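ArsR family transcriptional regulator (Staphylococcus aureus, PDB 6CDB) acts as a zinc-responsive transcriptional repressor of the ArsR family, a DNA-binding protein whose two copies pair and bind zinc ions between them. Local coordinates at the interface of chains A and B. Residues are numbered along the deposited sequence; one frame, centred on the assembly and turned at random. Chains: chain A/B, ArsR family transcriptional regulator.

Contact 1: the interface of chains A and B. Residues chain A 10, 13-14, 17; chain B 25-26, 29.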
loop_
_atom_site.group_PDB
_atom_site.type_symbol
_atom_site.label_atom_id
_atom_site.label_comp_id
_atom_site.label_asym_id
_atom_site.label_seq_id
_atom_site.Cartn_x
_atom_site.Cartn_y
_atom_site.Cartn_z
ATOM N N THR A 10 -9.800 -7.327 13.491
ATOM C CA THR A 10 -10.005 -7.942 12.185
ATOM C C THR A 10 -10.557 -6.946 11.173
ATOM O O THR A 10 -10.078 -6.879 10.032
ATOM C CB THR A 10 -10.942 -9.144 12.334
ATOM O OG1 THR A 10 -10.276 -10.171 13.077
ATOM C CG2 THR A 10 -11.372 -9.689 10.967
ATOM N N LEU A 13 -7.885 -4.645 9.678
ATOM C CA LEU A 13 -7.012 -5.267 8.687
ATOM C C LEU A 13 -7.769 -5.598 7.407
ATOM O O LEU A 13 -7.177 -5.605 6.326
ATOM C CB LEU A 13 -6.345 -6.518 9.269
ATOM C CG LEU A 13 -5.388 -6.281 10.457
ATOM C CD1 LEU A 13 -4.525 -7.513 10.728
ATOM C CD2 LEU A 13 -4.513 -5.034 10.234
ATOM N N GLU A 14 -9.070 -5.859 7.499
ATOM C CA GLU A 14 -9.846 -6.018 6.279
ATOM C C GLU A 14 -9.899 -4.717 5.483
ATOM O O GLU A 14 -9.688 -4.726 4.262
ATOM C CB GLU A 14 -11.247 -6.516 6.614
ATOM C CG GLU A 14 -11.257 -7.931 7.192
ATOM C CD GLU A 14 -11.783 -8.939 6.195
ATOM O OE1 GLU A 14 -13.023 -8.997 6.020
ATOM O OE2 GLU A 14 -10.959 -9.652 5.574
ATOM N N THR A 17 -6.674 -4.216 3.869
ATOM C CA THR A 17 -6.659 -5.074 2.691
ATOM C C THR A 17 -7.380 -4.424 1.514
ATOM O O THR A 17 -6.895 -4.479 0.379
ATOM C CB THR A 17 -7.284 -6.431 3.031
ATOM O OG1 THR A 17 -6.556 -7.033 4.105
ATOM C CG2 THR A 17 -7.252 -7.366 1.826
ATOM N N ASP B 25 -3.986 -8.625 0.056
ATOM C CA ASP B 25 -4.263 -10.008 0.446
ATOM C C ASP B 25 -4.396 -10.038 1.960
ATOM O O ASP B 25 -3.451 -9.659 2.658
ATOM C CB ASP B 25 -3.140 -10.937 -0.034
ATOM C CG ASP B 25 -3.365 -12.400 0.349
ATOM O OD1 ASP B 25 -3.531 -13.239 -0.556
ATOM O OD2 ASP B 25 -3.352 -12.721 1.547
ATOM N N TYR B 26 -5.554 -10.487 2.461
ATOM C CA TYR B 26 -5.854 -10.380 3.893
ATOM C C TYR B 26 -4.806 -11.080 4.749
ATOM O O TYR B 26 -4.338 -10.532 5.756
ATOM C CB TYR B 26 -7.237 -10.960 4.177
ATOM C CG TYR B 26 -7.628 -10.974 5.640
ATOM C CD1 TYR B 26 -7.863 -9.788 6.324
ATOM C CD2 TYR B 26 -7.797 -12.172 6.321
ATOM C CE1 TYR B 26 -8.232 -9.782 7.644
ATOM C CE2 TYR B 26 -8.170 -12.183 7.662
ATOM C CZ TYR B 26 -8.384 -10.981 8.314
ATOM O OH TYR B 26 -8.752 -10.964 9.632
ATOM N N ILE B 29 -1.519 -9.280 4.710
ATOM C CA ILE B 29 -1.592 -8.138 5.614
ATOM C C ILE B 29 -1.456 -8.592 7.068
ATOM O O ILE B 29 -0.820 -7.918 7.887
ATOM C CB ILE B 29 -2.895 -7.357 5.371
ATOM C CG1 ILE B 29 -2.808 -6.600 4.033
ATOM C CG2 ILE B 29 -3.185 -6.395 6.522
ATOM C CD1 ILE B 29 -1.555 -5.707 3.920
#
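B:Tyr26 lies against helix 10-23 of chain A and meets A:Glu14, A:Thr10 and A:Thr17. The interface is that of the ArsR-family dimer. The tight part is the tyrosine ring. Its CG is anti to the backbone N (chi1 177°), which sends the ring away from the start of helix 26-37 and along the face of the chain A helix. The bend of A:Glu14 at chi2 turns its carboxylate over one face of the ring. OE2 sits 3.2 Å from CD1 of B:Tyr26, above the plane and shifted toward the rim. The carboxylate plane stands 83° to the ring, so one oxygen points at the ring and the group does not stack flat. CG of A:Glu14 packs on CE1 of B:Tyr26, at 3.6 Å. Beside the ring, near its CB end, A:Thr17 crosses the tyrosine stem at about a right angle. Its OG1 is 3.4 Å from CA of B:Tyr26, and its CG2 faces the backbone N.

The other part is looser. A:Leu13 and B:Ile29 touch loosely; the carbonyl O of A:Leu13 is 4.1 Å from CG2 of B:Ile29. B:Asp25 loses little surface, and its side chain points away. Within chain A, OG1 of A:Thr17 donates to the carbonyl O of A:Leu13 at 2.7 Å, which helps hold the threonine rotation. Back in the tight part, at the ring's far end, the methyl CG2 of A:Thr10 lies 3.2 Å from the phenol OH of B:Tyr26.

Contact 2: the interface of chains A and B. Residues chain A 29, 33, 91, 95; chain B 13, 16-17, 20.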
loop_
_atom_site.group_PDB
_atom_site.type_symbol
_atom_site.label_atom_id
_atom_site.label_comp_id
_atom_site.label_asym_id
_atom_site.label_seq_id
_atom_site.Cartn_x
_atom_site.Cartn_y
_atom_site.Cartn_z
ATOM N N ILE A 29 -2.387 3.958 -9.448
ATOM C CA ILE A 29 -1.121 4.441 -8.905
ATOM C C ILE A 29 -0.666 5.701 -9.642
ATOM O O ILE A 29 -0.124 6.631 -9.032
ATOM C CB ILE A 29 -0.065 3.323 -8.961
ATOM C CG1 ILE A 29 -0.384 2.249 -7.906
ATOM C CG2 ILE A 29 1.342 3.884 -8.758
ATOM C CD1 ILE A 29 -0.560 2.825 -6.485
ATOM N N GLU A 33 -0.053 9.171 -7.748
ATOM C CA GLU A 33 1.230 9.860 -7.771
ATOM C C GLU A 33 1.068 11.291 -8.289
ATOM O O GLU A 33 1.643 12.235 -7.721
ATOM C CB GLU A 33 2.225 9.055 -8.608
ATOM C CG GLU A 33 3.684 9.469 -8.452
ATOM C CD GLU A 33 4.080 10.581 -9.401
ATOM O OE1 GLU A 33 3.436 10.700 -10.463
ATOM O OE2 GLU A 33 5.020 11.336 -9.078
ATOM N N LEU A 91 2.077 6.428 0.253
ATOM C CA LEU A 91 2.401 6.362 -1.173
ATOM C C LEU A 91 3.851 6.744 -1.451
ATOM O O LEU A 91 4.568 6.016 -2.154
ATOM C CB LEU A 91 1.466 7.273 -1.965
ATOM C CG LEU A 91 1.639 7.168 -3.476
ATOM C CD1 LEU A 91 1.101 5.827 -3.989
ATOM C CD2 LEU A 91 0.983 8.362 -4.169
ATOM N N ILE A 95 6.897 4.535 -3.026
ATOM C CA ILE A 95 7.602 4.915 -4.251
ATOM C C ILE A 95 9.104 4.960 -4.000
ATOM O O ILE A 95 9.899 4.409 -4.774
ATOM C CB ILE A 95 7.076 6.264 -4.779
ATOM C CG1 ILE A 95 5.631 6.129 -5.248
ATOM C CG2 ILE A 95 7.951 6.804 -5.916
ATOM C CD1 ILE A 95 4.991 7.442 -5.655
ATOM N N LEU B 13 6.741 3.086 -11.065
ATOM C CA LEU B 13 5.324 2.967 -10.734
ATOM C C LEU B 13 4.806 1.560 -11.001
ATOM O O LEU B 13 3.877 1.108 -10.329
ATOM C CB LEU B 13 4.504 4.009 -11.502
ATOM C CG LEU B 13 4.804 5.485 -11.166
ATOM C CD1 LEU B 13 3.717 6.411 -11.709
ATOM C CD2 LEU B 13 4.994 5.689 -9.651
ATOM N N VAL B 16 5.872 -0.262 -7.871
ATOM C CA VAL B 16 4.935 0.182 -6.836
ATOM C C VAL B 16 3.605 -0.558 -6.968
ATOM O O VAL B 16 3.025 -1.043 -5.979
ATOM C CB VAL B 16 4.743 1.708 -6.922
ATOM C CG1 VAL B 16 3.509 2.130 -6.150
ATOM C CG2 VAL B 16 5.975 2.431 -6.395
ATOM N N THR B 17 3.104 -0.650 -8.199
ATOM C CA THR B 17 1.895 -1.417 -8.469
ATOM C C THR B 17 2.033 -2.863 -8.000
ATOM O O THR B 17 1.101 -3.416 -7.407
ATOM C CB THR B 17 1.568 -1.359 -9.965
ATOM O OG1 THR B 17 1.399 0.006 -10.360
ATOM C CG2 THR B 17 0.286 -2.127 -10.275
ATOM N N PHE B 20 1.708 -3.019 -4.121
ATOM C CA PHE B 20 0.338 -2.919 -3.621
ATOM C C PHE B 20 -0.502 -4.126 -4.031
ATOM O O PHE B 20 -1.408 -4.534 -3.294
ATOM C CB PHE B 20 -0.311 -1.628 -4.119
ATOM C CG PHE B 20 0.233 -0.386 -3.460
ATOM C CD1 PHE B 20 0.235 -0.263 -2.085
ATOM C CD2 PHE B 20 0.764 0.642 -4.219
ATOM C CE1 PHE B 20 0.745 0.888 -1.464
ATOM C CE2 PHE B 20 1.278 1.796 -3.613
ATOM C CZ PHE B 20 1.273 1.907 -2.224
#
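The phenyl ring of B:Phe20 touches A:Ile29 and A:Leu91 through its CD2-CE2 rim. Neither partner lies flat over a face. CD1 of A:Ile29, the end of the longer branch, comes in beyond this rim and lifted to one side of the ring plane, 3.4 Å from CD2 of B:Phe20. A methyl of A:Leu91, CD1, approaches the same rim on the same side, 4.1 Å from CE2 of B:Phe20. The leucine crosses the phenylalanine at about a right angle.

B:Val16 backs the same rim from the other side of the plane with CG1, which is anti to the backbone N (chi1 164°) and also reaches CG2 of A:Ile29 at 3.8 Å. The other methyl, CG2, turns to helix 85-99 and lies 3.7 Å from CA of A:Ile95, close to the helix backbone. At the margin, CD2 of B:Leu13 touches CG of A:Glu33 at 4.2 Å. Here the aliphatic part of the glutamate makes the contact, and its carboxylate bends away.

The packing is largely hydrocarbon, as expected of a dimer core. Helix 10-23 of chain B supplies its whole side of the patch. It lies against helices 26-37 and 85-99 of chain A, so the N-terminal helix of one subunit rests on two helices of the other.

Contact 3: the interface of chains A and B. Residues chain A 93, 96-97, 100; chain B 85-86, 89-90.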
loop_
_atom_site.group_PDB
_atom_site.type_symbol
_atom_site.label_atom_id
_atom_site.label_comp_id
_atom_site.label_asym_id
_atom_site.label_seq_id
_atom_site.Cartn_x
_atom_site.Cartn_y
_atom_site.Cartn_z
ATOM N N GLN A 93 6.418 6.836 0.606
ATOM C CA GLN A 93 7.341 5.852 1.163
ATOM C C GLN A 93 7.435 4.626 0.269
ATOM O O GLN A 93 8.531 4.096 0.048
ATOM C CB GLN A 93 6.925 5.439 2.581
ATOM C CG GLN A 93 7.010 6.593 3.611
ATOM C CD GLN A 93 8.409 6.796 4.177
ATOM O OE1 GLN A 93 9.110 5.831 4.481
ATOM N NE2 GLN A 93 8.817 8.067 4.331
ATOM N N HIS A 96 9.511 5.588 -2.888
ATOM C CA HIS A 96 10.932 5.656 -2.570
ATOM C C HIS A 96 11.518 4.271 -2.365
ATOM O O HIS A 96 12.639 3.991 -2.807
ATOM C CB HIS A 96 11.159 6.501 -1.327
ATOM C CG HIS A 96 12.583 6.522 -0.874
ATOM N ND1 HIS A 96 13.527 7.359 -1.433
ATOM C CD2 HIS A 96 13.228 5.814 0.083
ATOM C CE1 HIS A 96 14.691 7.161 -0.842
ATOM N NE2 HIS A 96 14.537 6.230 0.084
ATOM N N HIS A 97 10.775 3.393 -1.682
ATOM C CA HIS A 97 11.260 2.039 -1.440
ATOM C C HIS A 97 11.429 1.273 -2.749
ATOM O O HIS A 97 12.407 0.540 -2.932
ATOM C CB HIS A 97 10.295 1.298 -0.512
ATOM C CG HIS A 97 10.777 -0.058 -0.106
ATOM N ND1 HIS A 97 11.856 -0.243 0.730
ATOM C CD2 HIS A 97 10.338 -1.297 -0.435
ATOM C CE1 HIS A 97 12.045 -1.537 0.920
ATOM N NE2 HIS A 97 11.138 -2.198 0.221
ATOM N N HIS A 100 14.831 3.010 -4.395
ATOM C CA HIS A 100 16.190 2.976 -3.884
ATOM C C HIS A 100 16.820 1.601 -4.122
ATOM O O HIS A 100 16.116 0.604 -4.305
ATOM C CB HIS A 100 16.227 3.389 -2.405
ATOM C CG HIS A 100 15.661 2.383 -1.443
ATOM N ND1 HIS A 100 16.249 1.159 -1.202
ATOM C CD2 HIS A 100 14.602 2.459 -0.600
ATOM C CE1 HIS A 100 15.554 0.507 -0.282
ATOM N NE2 HIS A 100 14.547 1.275 0.098
ATOM N N ILE B 85 12.570 0.589 7.007
ATOM C CA ILE B 85 11.663 1.541 7.637
ATOM C C ILE B 85 10.588 2.051 6.670
ATOM O O ILE B 85 9.513 2.483 7.106
ATOM C CB ILE B 85 12.470 2.705 8.231
ATOM C CG1 ILE B 85 11.570 3.510 9.158
ATOM C CG2 ILE B 85 13.031 3.591 7.109
ATOM C CD1 ILE B 85 11.977 4.953 9.281
ATOM N N HIS B 86 10.855 2.068 5.360
ATOM C CA HIS B 86 9.819 2.510 4.431
ATOM C C HIS B 86 8.640 1.547 4.429
ATOM O O HIS B 86 7.481 1.973 4.361
ATOM C CB HIS B 86 10.394 2.654 3.019
ATOM C CG HIS B 86 11.696 3.393 2.987
ATOM N ND1 HIS B 86 12.864 2.826 2.529
ATOM C CD2 HIS B 86 12.021 4.638 3.409
ATOM C CE1 HIS B 86 13.850 3.700 2.640
ATOM N NE2 HIS B 86 13.366 4.804 3.178
ATOM N N THR B 89 6.760 1.981 7.680
ATOM C CA THR B 89 6.032 3.240 7.721
ATOM C C THR B 89 4.802 3.171 6.826
ATOM O O THR B 89 3.693 3.507 7.257
ATOM C CB THR B 89 6.940 4.404 7.318
ATOM O OG1 THR B 89 8.016 4.537 8.269
ATOM C CG2 THR B 89 6.147 5.691 7.287
ATOM N N MET B 90 4.982 2.724 5.580
ATOM C CA MET B 90 3.853 2.494 4.681
ATOM C C MET B 90 2.729 1.724 5.372
ATOM O O MET B 90 1.566 2.159 5.375
ATOM C CB MET B 90 4.347 1.738 3.448
ATOM C CG MET B 90 3.275 1.401 2.416
ATOM S SD MET B 90 3.926 0.227 1.212
ATOM C CE MET B 90 5.679 0.539 1.406
#
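The imidazole of B:His86 is met by A:Gln93, A:His96 and A:His97 near the end of helix 85-99 of chain A, and by A:His100 in the loop just beyond it. This is the intersubunit zinc site of the repressor.

Ring contact comes first. A:His96 meets B:His86 edge to face, with the planes 71° apart. CD2 of A:His96 stands above one face of B:His86, toward the rim, and is 3.3 Å from its NE2. The opposite face is backed by CG2 of B:Ile85. The side chain of A:Gln93 bends at chi2 (-83°) and sets its amide oxygen OE1 in the plane of the B:His86 ring, at the edge, 3.3 Å from CD2. The amide is turned 40° from the ring.

Polar convergence is the second kind. NE2 of A:His100 lies 3.3 Å from ND1 of B:His86, and ND1 of A:His97 lies 3.7 Å from that same ND1. Such spacing is consistent with ligands of one shared zinc ion. A:His97 and A:His100 bind zinc in this structure. B:His86 is also a known ligand of that zinc, and with A:His96 of a second one.

Apolar contacts complete the patch. CB of A:His97 packs on CB of B:His86 at 3.8 Å. CG of A:Gln93 lies 3.9 Å from the methyl CG2 of B:Thr89. That threonine is held by its own helix: OG1 of B:Thr89 donates to O of B:Ile85 at 2.8 Å.

Contacts 2 and 3 are neighbours, with C-alpha centres about 11 Å apart, and both use helix 85-99 of chain A. Contact 1 lies about 19 Å from contact 2 and about 20 Å from contact 3. Contacts 1 and 2 use equivalent elements with the chains exchanged: Leu13, Thr17 and Ile29 appear in both, on opposite subunits. This follows from the two-fold axis, which gives each contact a twin. Helix 85-99 joins the hydrophobic dimer core to the metal site. Zinc binding at contact 3 could thus be felt in the packing of the N-terminal helices.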